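Local atomic coordinates of putative esterase (Sulfolobus solfataricus P2, PDB entry 2RAU), a protein that probably acts as a lipase or esterase of the alpha/beta-hydrolase fold and binds calcium ions. Residues 6-12 against 23-28; 36-42 against 96-102; 50-54 against 137-143; 127-131 against 160-165. The contacts are given in a common frame with arbitrary orientation. Where two conformers were deposited one is given. Numbering follows the deposited sequence.

Interaction 1 (6-12 against 23-28); sequences WKIVKRE and ENIWKM
Trp6, Lys10 and Trp26 lose the most surface here, where 6-12 runs antiparallel to 23-28, the end-to-end directions 166° apart. Lys7 and Lys27 form a hydrogen-bonded pair, Lys7 N to Lys27 O and Lys27 N to Lys7 O both 2.8 Å; Ile8 and Trp26 follow as a non-hydrogen-bonded pair. Trp6 (chi1 m, chi2 104°) brings its ring beside Trp26, CE3 to CB 3.7 Å, and stacks CE of selenomethionine Met28 over one face as a CH-pi contact, 3.3 Å from the five-membered ring centroid, with SE 4.4 Å from it (Met-aromatic). Trp26 (m) carries Ile8 CD1 over its five-membered ring, 3.7 Å from the centroid. Next comes a classic beta bulge, with Val9 at phi/psi -117/-24: Val9 N and Lys10 N both donate to Ile25 O, at 2.8 and 3.2 Å, and Ile25 N returns to Lys10 O at 2.9 Å. This is the outer edge of the large mixed sheet, whose next strand is 37-45; Phe136 meets both tryptophan rings. Lys10 (chi1 t) salt-bridges Glu23, NZ to OE1 3.0 Å, while Glu23 OE2 bonds His41. At the far end Asn24 OD1 accepts from Glu12 N at 2.8 Å and ND2 donates to Glu12 OE2 at 2.9 Å.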
# COMPACT_ATOMS: atom_id res chain seq x y z
N TRP A 6 -16.46 1.01 15.40
CA TRP A 6 -15.02 1.03 15.44
C TRP A 6 -14.68 0.92 16.89
O TRP A 6 -15.30 1.60 17.70
CB TRP A 6 -14.48 2.35 14.92
CG TRP A 6 -14.55 2.45 13.47
CD1 TRP A 6 -15.43 3.15 12.73
CD2 TRP A 6 -13.64 1.84 12.55
NE1 TRP A 6 -15.16 3.00 11.40
CE2 TRP A 6 -14.06 2.20 11.25
CE3 TRP A 6 -12.53 1.02 12.69
CZ2 TRP A 6 -13.41 1.76 10.11
CZ3 TRP A 6 -11.90 0.54 11.55
CH2 TRP A 6 -12.34 0.93 10.28
N LYS A 7 -13.80 0.01 17.23
CA LYS A 7 -13.36 -0.19 18.60
C LYS A 7 -11.87 0.08 18.70
O LYS A 7 -11.09 -0.39 17.87
CB LYS A 7 -13.65 -1.62 19.00
CG LYS A 7 -15.14 -1.88 18.89
CD LYS A 7 -15.51 -3.20 19.45
CE LYS A 7 -17.02 -3.33 19.60
NZ LYS A 7 -17.31 -4.74 20.02
N ILE A 8 -11.47 0.82 19.72
CA ILE A 8 -10.08 1.14 19.90
C ILE A 8 -9.35 -0.10 20.34
O ILE A 8 -9.81 -0.82 21.22
CB ILE A 8 -9.86 2.34 20.85
CG1 ILE A 8 -8.39 2.80 20.85
CG2 ILE A 8 -10.19 1.99 22.25
CD1 ILE A 8 -8.08 3.94 19.93
N VAL A 9 -8.22 -0.38 19.70
CA VAL A 9 -7.37 -1.49 20.06
C VAL A 9 -5.96 -1.07 20.52
O VAL A 9 -5.33 -1.79 21.24
CB VAL A 9 -7.34 -2.57 18.93
CG1 VAL A 9 -8.75 -3.12 18.72
CG2 VAL A 9 -6.83 -2.03 17.69
N LYS A 10 -5.48 0.10 20.12
CA LYS A 10 -4.22 0.64 20.59
C LYS A 10 -4.46 2.12 20.74
O LYS A 10 -4.83 2.77 19.79
CB LYS A 10 -3.09 0.39 19.61
CG LYS A 10 -1.77 0.69 20.20
CD LYS A 10 -0.68 -0.18 19.63
CE LYS A 10 -0.10 0.39 18.41
NZ LYS A 10 1.16 -0.34 18.03
N ARG A 11 -4.18 2.65 21.93
CA ARG A 11 -4.39 4.05 22.22
C ARG A 11 -3.11 4.80 22.54
O ARG A 11 -2.37 4.42 23.41
CB ARG A 11 -5.33 4.15 23.41
CG ARG A 11 -5.93 5.57 23.61
CD ARG A 11 -6.67 5.64 24.98
NE ARG A 11 -7.17 4.31 25.36
CZ ARG A 11 -8.44 3.88 25.26
NH1 ARG A 11 -9.43 4.69 24.85
NH2 ARG A 11 -8.73 2.62 25.60
N GLU A 12 -2.84 5.87 21.82
CA GLU A 12 -1.73 6.75 22.09
C GLU A 12 -0.38 6.07 22.29
O GLU A 12 0.37 6.35 23.25
CB GLU A 12 -2.09 7.60 23.31
CG GLU A 12 -3.27 8.49 23.05
CD GLU A 12 -2.88 9.66 22.17
OE1 GLU A 12 -2.10 10.51 22.67
OE2 GLU A 12 -3.34 9.73 21.00
N GLU A 23 0.65 6.57 17.68
CA GLU A 23 -0.27 5.76 16.90
C GLU A 23 -1.53 5.39 17.68
O GLU A 23 -1.49 5.09 18.85
CB GLU A 23 0.46 4.49 16.47
CG GLU A 23 -0.26 3.62 15.48
CD GLU A 23 0.46 2.32 15.14
OE1 GLU A 23 1.31 1.84 15.94
OE2 GLU A 23 0.14 1.75 14.08
N ASN A 24 -2.67 5.44 16.99
CA ASN A 24 -3.93 4.92 17.46
C ASN A 24 -4.41 3.90 16.44
O ASN A 24 -4.20 4.08 15.25
CB ASN A 24 -4.93 6.05 17.67
CG ASN A 24 -4.58 6.88 18.90
OD1 ASN A 24 -4.89 6.49 19.99
ND2 ASN A 24 -3.81 7.96 18.71
N ILE A 25 -5.00 2.82 16.91
CA ILE A 25 -5.55 1.80 16.02
C ILE A 25 -6.98 1.44 16.49
O ILE A 25 -7.21 1.20 17.67
CB ILE A 25 -4.73 0.50 15.98
CG1 ILE A 25 -3.24 0.77 15.71
CG2 ILE A 25 -5.28 -0.43 14.96
CD1 ILE A 25 -2.36 -0.46 15.78
N TRP A 26 -7.88 1.38 15.53
CA TRP A 26 -9.24 0.92 15.73
C TRP A 26 -9.50 -0.20 14.79
O TRP A 26 -8.96 -0.26 13.70
CB TRP A 26 -10.25 2.01 15.43
CG TRP A 26 -10.15 3.24 16.25
CD1 TRP A 26 -10.88 3.55 17.35
CD2 TRP A 26 -9.30 4.36 16.00
NE1 TRP A 26 -10.55 4.79 17.79
CE2 TRP A 26 -9.58 5.32 17.00
CE3 TRP A 26 -8.37 4.67 15.01
CZ2 TRP A 26 -8.95 6.53 17.06
CZ3 TRP A 26 -7.75 5.89 15.07
CH2 TRP A 26 -8.04 6.81 16.09
N LYS A 27 -10.43 -1.04 15.20
CA LYS A 27 -10.84 -2.21 14.44
C LYS A 27 -12.37 -2.26 14.28
O LYS A 27 -13.12 -1.86 15.20
CB LYS A 27 -10.41 -3.39 15.28
CG LYS A 27 -10.58 -4.69 14.71
CD LYS A 27 -10.13 -5.75 15.76
CE LYS A 27 -8.90 -6.40 15.36
NZ LYS A 27 -8.68 -7.65 16.18
N MSE A 28 -12.84 -2.74 13.12
CA MSE A 28 -14.26 -2.91 12.88
C MSE A 28 -14.54 -4.30 12.31
O MSE A 28 -13.95 -4.70 11.34
CB MSE A 28 -14.78 -1.90 11.88
CG MSE A 28 -16.28 -2.07 11.52
SE MSE A 28 -16.87 -0.69 10.27
CE MSE A 28 -17.18 0.69 11.60

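Interaction 2 (36-42 against 96-102); sequences DIISLHK and VYTIDYR
Lys42 lays its extended all-t side chain along the Tyr97 ring, CG to CE2 3.5 Å, and beyond the overlap Lys42 NZ and Tyr97 OH both reach Asp140. The strands beneath, 37-42 and 96-100, run antiparallel at 160°, their axes 4.6 Å apart at closest. Ser39-Asp100 and His41-Thr98 are hydrogen-bonded pairs: Ser39 N to Asp100 O 3.2 Å, Asp100 N to Ser39 O 2.9 Å, His41 N to Thr98 O 2.8 Å, Thr98 N to His41 O 2.9 Å. Leu40-Ile99 and Lys42-Tyr97 are the non-hydrogen-bonded pairs, and their side chains share the face covered by helix 123-141, with Leu40 CD1 4.1 Å from Tyr97 CB.

The other face carries a buried polar cluster. Asp100 (chi1 m) offers OD2 to Ser39 OG at 2.8 Å and to His41 NE2 at 2.6 Å; His41 (chi1 m) passes the chain on from ND1 to Glu23, and Ser39 OG also meets Tyr105. Past the end of strand 96-100, Arg102 stretches back beside Ile38, CG to Ile38 CG2 3.7 Å, and its NH1 makes a salt bridge of 2.8 Å with Asp36 OD1, while Asp36 OD2 is hydrogen-bonded to Ser33; Arg102 NE pairs with Asp129. This is the junction between the antiparallel N-terminal strands and the parallel strands of the alpha/beta-hydrolase sheet, since 94-100 runs antiparallel to 37-45 but parallel to 52-56.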
# COMPACT_ATOMS: atom_id res chain seq x y z
N ASP A 36 -13.45 -11.42 8.25
CA ASP A 36 -13.92 -10.20 7.65
C ASP A 36 -13.86 -9.11 8.70
O ASP A 36 -14.83 -8.87 9.40
CB ASP A 36 -15.34 -10.37 7.08
CG ASP A 36 -15.33 -11.22 5.85
OD1 ASP A 36 -14.90 -10.68 4.84
OD2 ASP A 36 -15.67 -12.43 5.87
N ILE A 37 -12.68 -8.49 8.79
CA ILE A 37 -12.33 -7.43 9.78
C ILE A 37 -11.50 -6.44 9.02
O ILE A 37 -10.73 -6.83 8.13
CB ILE A 37 -11.47 -7.98 10.96
CG1 ILE A 37 -12.19 -9.14 11.64
CG2 ILE A 37 -11.09 -6.83 12.02
CD1 ILE A 37 -11.38 -9.76 12.76
N ILE A 38 -11.64 -5.16 9.37
CA ILE A 38 -10.75 -4.09 8.85
C ILE A 38 -10.24 -3.29 10.04
O ILE A 38 -10.79 -3.38 11.15
CB ILE A 38 -11.37 -3.17 7.77
CG1 ILE A 38 -12.61 -2.45 8.33
CG2 ILE A 38 -11.73 -3.98 6.56
CD1 ILE A 38 -13.24 -1.43 7.35
N SER A 39 -9.11 -2.62 9.86
CA SER A 39 -8.62 -1.74 10.88
C SER A 39 -8.08 -0.44 10.32
O SER A 39 -7.88 -0.28 9.12
CB SER A 39 -7.67 -2.44 11.87
OG SER A 39 -6.84 -3.40 11.24
N LEU A 40 -7.90 0.53 11.20
CA LEU A 40 -7.54 1.87 10.83
C LEU A 40 -6.45 2.37 11.76
O LEU A 40 -6.58 2.20 12.97
CB LEU A 40 -8.76 2.77 10.98
CG LEU A 40 -8.68 4.26 10.83
CD1 LEU A 40 -8.06 4.44 9.47
CD2 LEU A 40 -10.11 4.82 10.89
N HIS A 41 -5.37 2.92 11.20
CA HIS A 41 -4.28 3.50 11.99
C HIS A 41 -4.28 4.98 11.80
O HIS A 41 -4.48 5.45 10.73
CB HIS A 41 -2.89 2.99 11.56
CG HIS A 41 -2.74 1.49 11.63
ND1 HIS A 41 -1.75 0.88 12.38
CD2 HIS A 41 -3.41 0.49 11.02
CE1 HIS A 41 -1.87 -0.44 12.26
NE2 HIS A 41 -2.85 -0.70 11.42
N LYS A 42 -4.05 5.71 12.88
CA LYS A 42 -3.82 7.14 12.82
C LYS A 42 -2.42 7.41 13.39
O LYS A 42 -2.02 6.81 14.41
CB LYS A 42 -4.85 7.90 13.68
CG LYS A 42 -4.73 9.43 13.63
CD LYS A 42 -5.65 10.07 14.60
CE LYS A 42 -5.59 11.58 14.56
NZ LYS A 42 -6.60 12.13 15.47
N VAL A 96 -2.34 11.56 9.79
CA VAL A 96 -2.21 10.59 8.70
C VAL A 96 -2.85 9.28 9.13
O VAL A 96 -2.63 8.82 10.21
CB VAL A 96 -0.74 10.35 8.27
CG1 VAL A 96 -0.66 9.48 6.97
CG2 VAL A 96 -0.01 11.76 8.13
N TYR A 97 -3.65 8.70 8.25
CA TYR A 97 -4.39 7.52 8.53
C TYR A 97 -4.09 6.50 7.47
O TYR A 97 -3.75 6.85 6.33
CB TYR A 97 -5.91 7.79 8.50
CG TYR A 97 -6.43 8.86 9.46
CD1 TYR A 97 -6.39 10.21 9.13
CD2 TYR A 97 -7.00 8.51 10.66
CE1 TYR A 97 -6.91 11.19 9.97
CE2 TYR A 97 -7.54 9.49 11.52
CZ TYR A 97 -7.49 10.83 11.16
OH TYR A 97 -8.07 11.74 12.02
N THR A 98 -4.23 5.22 7.81
CA THR A 98 -4.03 4.17 6.84
C THR A 98 -4.78 2.91 7.31
O THR A 98 -4.87 2.62 8.48
CB THR A 98 -2.52 3.93 6.54
OG1 THR A 98 -2.38 2.92 5.52
CG2 THR A 98 -1.71 3.58 7.83
N ILE A 99 -5.26 2.16 6.33
CA ILE A 99 -6.21 1.05 6.48
C ILE A 99 -5.54 -0.31 6.33
O ILE A 99 -4.65 -0.48 5.47
CB ILE A 99 -7.34 1.21 5.42
CG1 ILE A 99 -8.39 0.09 5.55
CG2 ILE A 99 -6.77 1.27 3.99
CD1 ILE A 99 -9.70 0.21 4.61
N ASP A 100 -5.92 -1.22 7.23
CA ASP A 100 -5.65 -2.62 7.13
C ASP A 100 -6.88 -3.25 6.45
O ASP A 100 -7.99 -3.23 6.97
CB ASP A 100 -5.44 -3.28 8.46
CG ASP A 100 -4.26 -2.73 9.21
OD1 ASP A 100 -3.22 -2.46 8.58
OD2 ASP A 100 -4.31 -2.64 10.45
N TYR A 101 -6.67 -3.74 5.24
CA TYR A 101 -7.71 -4.41 4.50
C TYR A 101 -7.99 -5.75 5.15
O TYR A 101 -7.22 -6.20 5.98
CB TYR A 101 -7.25 -4.71 3.09
CG TYR A 101 -6.85 -3.52 2.27
CD1 TYR A 101 -7.73 -2.45 2.07
CD2 TYR A 101 -5.63 -3.49 1.63
CE1 TYR A 101 -7.38 -1.36 1.27
CE2 TYR A 101 -5.27 -2.43 0.82
CZ TYR A 101 -6.14 -1.37 0.63
OH TYR A 101 -5.74 -0.34 -0.20
N ARG A 102 -9.04 -6.42 4.69
CA ARG A 102 -9.43 -7.73 5.24
C ARG A 102 -8.32 -8.78 5.12
O ARG A 102 -8.25 -9.74 5.92
CB ARG A 102 -10.73 -8.21 4.60
CG ARG A 102 -11.90 -7.24 4.80
CD ARG A 102 -13.16 -7.78 4.22
NE ARG A 102 -14.17 -6.74 4.15
CZ ARG A 102 -15.48 -6.94 4.23
NH1 ARG A 102 -16.01 -8.13 4.40
NH2 ARG A 102 -16.28 -5.90 4.16

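Interaction 3 (50-54 against 137-143); sequences NDAVL and IKRDSGQ. With CA (calcium ion), chain C.
A calcium ion hangs on the turn that ends the helix: Gly142, at phi/psi 77/7, leaves the helical conformation and presents its O 2.4 Å from the metal. Two waters at 2.5 and 2.7 Å also bind the calcium, as does Glu144. Ser141 (chi1 p) shapes this exit, its OG donating to Ile137 O at 2.6 Å and accepting from Gln143 N at 3.1 Å, which makes an ST turn. Helix 137-141 runs roughly antiparallel to strand 52-54, at 147°, the axes 9.7 Å apart at closest, as expected of a helix packed on the central sheet of an alpha/beta hydrolase. Ala52 and Leu54 point toward it, and Ile137 (m, t) fills the gap: its CG2 touches Ala52 CB at 3.7 Å and its CD1 Leu54 CB at 3.8 Å. Ala52 CB also lies 3.7 Å from Ser141 OG. Just after the turn, Gln143 (m, m) folds over the start of the strand, CG 4.0 Å from Ala52 CB. Asp51, with positive phi, turns the corner; its OD1 takes Ala52 N at 2.8 Å and forms a salt bridge with Lys171.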
# COMPACT_ATOMS: atom_id res chain seq x y z
N ASN A 50 -2.94 18.05 12.28
CA ASN A 50 -4.05 18.73 11.63
C ASN A 50 -4.40 18.15 10.28
O ASN A 50 -3.62 17.44 9.68
CB ASN A 50 -3.76 20.21 11.50
CG ASN A 50 -3.85 20.93 12.82
OD1 ASN A 50 -2.83 21.35 13.35
ND2 ASN A 50 -5.05 21.03 13.40
N ASP A 51 -5.62 18.45 9.85
CA ASP A 51 -6.16 18.02 8.57
C ASP A 51 -6.31 16.52 8.56
O ASP A 51 -6.44 15.90 9.62
CB ASP A 51 -5.31 18.50 7.41
CG ASP A 51 -6.13 18.85 6.19
OD1 ASP A 51 -6.93 18.03 5.66
OD2 ASP A 51 -5.97 19.99 5.74
N ALA A 52 -6.31 15.95 7.36
CA ALA A 52 -6.48 14.50 7.20
C ALA A 52 -5.97 14.00 5.86
O ALA A 52 -6.40 14.47 4.80
CB ALA A 52 -7.97 14.12 7.40
N VAL A 53 -5.03 13.05 5.92
CA VAL A 53 -4.53 12.31 4.77
C VAL A 53 -4.75 10.84 5.03
O VAL A 53 -4.29 10.35 6.05
CB VAL A 53 -3.01 12.52 4.54
CG1 VAL A 53 -2.60 11.80 3.31
CG2 VAL A 53 -2.71 14.05 4.45
N LEU A 54 -5.43 10.15 4.12
CA LEU A 54 -5.60 8.71 4.20
C LEU A 54 -4.77 8.07 3.08
O LEU A 54 -4.89 8.43 1.89
CB LEU A 54 -7.08 8.29 4.07
CG LEU A 54 -7.41 6.80 3.83
CD1 LEU A 54 -6.94 5.97 5.07
CD2 LEU A 54 -8.89 6.64 3.50
N ILE A 137 -12.81 9.04 9.77
CA ILE A 137 -11.81 10.11 9.67
C ILE A 137 -12.42 11.49 9.70
O ILE A 137 -11.85 12.41 10.30
CB ILE A 137 -10.96 9.93 8.38
CG1 ILE A 137 -10.06 8.71 8.52
CG2 ILE A 137 -10.08 11.15 8.10
CD1 ILE A 137 -9.19 8.43 7.27
N LYS A 138 -13.53 11.67 9.00
CA LYS A 138 -14.18 12.97 8.96
C LYS A 138 -14.54 13.44 10.37
O LYS A 138 -14.33 14.61 10.72
CB LYS A 138 -15.42 12.94 8.08
CG LYS A 138 -15.16 12.76 6.61
CD LYS A 138 -16.49 12.99 5.88
CE LYS A 138 -16.34 12.83 4.43
NZ LYS A 138 -17.46 13.50 3.71
N ARG A 139 -15.09 12.53 11.17
CA ARG A 139 -15.45 12.83 12.52
C ARG A 139 -14.23 12.98 13.43
O ARG A 139 -14.17 13.90 14.26
CB ARG A 139 -16.40 11.77 13.08
CG ARG A 139 -16.95 12.16 14.43
CD ARG A 139 -17.94 11.17 14.97
NE ARG A 139 -18.61 11.74 16.14
CZ ARG A 139 -18.97 11.04 17.21
NH1 ARG A 139 -18.67 9.75 17.33
NH2 ARG A 139 -19.57 11.65 18.21
N ASP A 140 -13.28 12.07 13.32
CA ASP A 140 -12.07 12.15 14.12
C ASP A 140 -11.20 13.42 13.87
O ASP A 140 -10.72 14.03 14.81
CB ASP A 140 -11.22 10.93 13.87
CG ASP A 140 -10.02 10.86 14.81
OD1 ASP A 140 -10.27 10.64 16.01
OD2 ASP A 140 -8.87 11.01 14.36
N SER A 141 -11.01 13.79 12.61
CA SER A 141 -10.17 14.91 12.20
C SER A 141 -10.91 16.22 12.10
O SER A 141 -10.31 17.30 12.06
CB SER A 141 -9.64 14.61 10.83
OG SER A 141 -10.65 14.65 9.88
N GLY A 142 -12.23 16.14 12.01
CA GLY A 142 -13.02 17.30 11.75
C GLY A 142 -13.04 17.80 10.33
O GLY A 142 -13.63 18.81 10.10
N GLN A 143 -12.48 17.10 9.35
CA GLN A 143 -12.45 17.56 7.98
C GLN A 143 -13.70 17.08 7.25
O GLN A 143 -14.14 15.98 7.48
CB GLN A 143 -11.18 17.02 7.34
CG GLN A 143 -9.87 17.61 7.89
CD GLN A 143 -9.78 19.09 7.61
OE1 GLN A 143 -9.96 19.52 6.49
NE2 GLN A 143 -9.59 19.86 8.64
CA CA C . -15.52 20.23 9.87
O HOH W 1 -16.81 22.39 9.78
O HOH W 2 -16.75 18.27 11.17

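Interaction 4 (127-131 against 160-165); sequences ISDIK and NYSSLY
Ile127 is the knob: its side chain (m, t) drops into the hollow formed by Asn160, Tyr161, Leu164 and Tyr165 on the facing helix. Its CD1 reaches Leu164 CD1 at 3.8 Å and Asn160 CB at 4.3 Å, while CG2 meets Tyr165 CE2 at 3.6 Å, at the ring edge, and Tyr161 CD1 at 4.0 Å. The helices 127-131 and 160-165 cross at -70° with axes 10.6 Å apart, a spacing bridged by large side chains. Tyr161 (chi1 t) fills the return space. One face of its ring takes Ile130 CG2, 4.0 Å from the centroid, and its OH lies 3.5 Å from Lys131 CD. Tyr165 (chi1 m) is in turn roofed by Lys131, whose CE sits 3.8 Å from the ring centroid; Lys131 NZ, 4.3 Å from it, adds an off-centre cation-pi contact. Asp169 holds both Lys131 NZ, in a salt bridge, and Tyr161 OH. This is a single knob-into-hole contact, that of Ile127, between two neighbouring helices of an alpha/beta hydrolase, the second following the probable nucleophile elbow at Ser152.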
# COMPACT_ATOMS: atom_id res chain seq x y z
N ILE A 127 -14.27 -0.94 -1.60
CA ILE A 127 -14.82 0.42 -1.59
C ILE A 127 -15.67 0.66 -0.32
O ILE A 127 -15.48 1.70 0.34
CB ILE A 127 -15.52 0.79 -2.89
CG1 ILE A 127 -14.45 0.91 -4.01
CG2 ILE A 127 -16.30 2.14 -2.73
CD1 ILE A 127 -15.02 1.05 -5.37
N SER A 128 -16.46 -0.33 0.11
CA SER A 128 -17.27 -0.17 1.31
C SER A 128 -16.38 -0.02 2.55
O SER A 128 -16.70 0.74 3.47
CB SER A 128 -18.27 -1.32 1.48
OG SER A 128 -17.64 -2.54 1.90
N ASP A 129 -15.25 -0.71 2.57
CA ASP A 129 -14.34 -0.66 3.69
C ASP A 129 -13.63 0.69 3.73
O ASP A 129 -13.47 1.28 4.79
CB ASP A 129 -13.30 -1.78 3.58
CG ASP A 129 -13.89 -3.18 3.76
OD1 ASP A 129 -15.00 -3.28 4.25
OD2 ASP A 129 -13.22 -4.20 3.44
N ILE A 130 -13.15 1.17 2.58
CA ILE A 130 -12.56 2.49 2.52
C ILE A 130 -13.60 3.56 2.99
O ILE A 130 -13.24 4.50 3.72
CB ILE A 130 -12.03 2.80 1.11
CG1 ILE A 130 -10.90 1.78 0.71
CG2 ILE A 130 -11.46 4.22 1.06
CD1 ILE A 130 -10.52 1.80 -0.82
N LYS A 131 -14.85 3.45 2.55
CA LYS A 131 -15.91 4.36 2.98
C LYS A 131 -16.10 4.43 4.51
O LYS A 131 -16.25 5.53 5.09
CB LYS A 131 -17.24 4.04 2.26
CG LYS A 131 -18.46 4.86 2.74
CD LYS A 131 -18.35 6.39 2.71
CE LYS A 131 -19.03 7.05 1.54
NZ LYS A 131 -18.98 8.54 1.64
N ASN A 160 -10.77 4.81 -8.04
CA ASN A 160 -12.10 4.17 -8.05
C ASN A 160 -13.04 4.74 -6.95
O ASN A 160 -14.22 5.02 -7.19
CB ASN A 160 -11.92 2.64 -7.91
CG ASN A 160 -11.34 2.01 -9.15
OD1 ASN A 160 -11.15 2.69 -10.15
ND2 ASN A 160 -11.01 0.72 -9.08
N TYR A 161 -12.50 4.88 -5.74
CA TYR A 161 -13.24 5.49 -4.63
C TYR A 161 -13.66 6.92 -4.98
O TYR A 161 -14.83 7.30 -4.80
CB TYR A 161 -12.40 5.48 -3.33
CG TYR A 161 -13.19 5.98 -2.17
CD1 TYR A 161 -13.94 5.11 -1.40
CD2 TYR A 161 -13.21 7.34 -1.85
CE1 TYR A 161 -14.71 5.58 -0.36
CE2 TYR A 161 -13.98 7.81 -0.77
CZ TYR A 161 -14.72 6.92 -0.05
OH TYR A 161 -15.50 7.37 1.01
N SER A 162 -12.71 7.69 -5.52
CA SER A 162 -12.96 9.07 -5.89
C SER A 162 -13.99 9.19 -6.99
O SER A 162 -14.78 10.09 -6.97
CB SER A 162 -11.66 9.77 -6.33
OG SER A 162 -10.76 9.86 -5.25
N SER A 163 -13.99 8.27 -7.95
CA SER A 163 -14.96 8.32 -9.03
C SER A 163 -16.40 8.26 -8.49
O SER A 163 -17.32 8.74 -9.15
CB SER A 163 -14.70 7.20 -10.04
OG SER A 163 -15.20 5.96 -9.59
N LEU A 164 -16.58 7.67 -7.30
CA LEU A 164 -17.89 7.51 -6.72
C LEU A 164 -18.22 8.56 -5.68
O LEU A 164 -19.38 8.88 -5.52
CB LEU A 164 -18.00 6.13 -6.09
CG LEU A 164 -17.96 4.91 -7.01
CD1 LEU A 164 -17.72 3.64 -6.14
CD2 LEU A 164 -19.21 4.80 -7.85
N TYR A 165 -17.22 9.05 -4.95
CA TYR A 165 -17.43 9.87 -3.78
C TYR A 165 -16.66 11.17 -3.69
O TYR A 165 -16.73 11.82 -2.67
CB TYR A 165 -17.04 9.05 -2.56
CG TYR A 165 -17.83 7.76 -2.38
CD1 TYR A 165 -19.18 7.82 -2.07
CD2 TYR A 165 -17.24 6.52 -2.49
CE1 TYR A 165 -19.90 6.67 -1.87
CE2 TYR A 165 -17.96 5.36 -2.29
CZ TYR A 165 -19.29 5.45 -1.99
OH TYR A 165 -20.04 4.32 -1.77

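Interactions 1, 2 and 3 all involve the large mixed sheet. From its edge inward, 7-11 pairs with 21-29, then come 37-45, 94-100 and 52-56, so interactions 1 and 2, with centres about 9 Å apart, touch through the neighbouring strands 21-29 and 37-45. Interaction 3 has its centre about 15 Å from those of both; Asp140 ties it to Lys42 and Tyr97 of interaction 2. Helix 123-141 serves both interaction 3, near its C-terminal end, and interaction 4, about 16 Å away, centre to centre, while Arg102 to Asp129 joins interactions 2 and 4. Along the chain interaction 1 closes first; interaction 3 alternates with 2 and with 4. The N-terminal strands are thereby bound into the alpha/beta-hydrolase core.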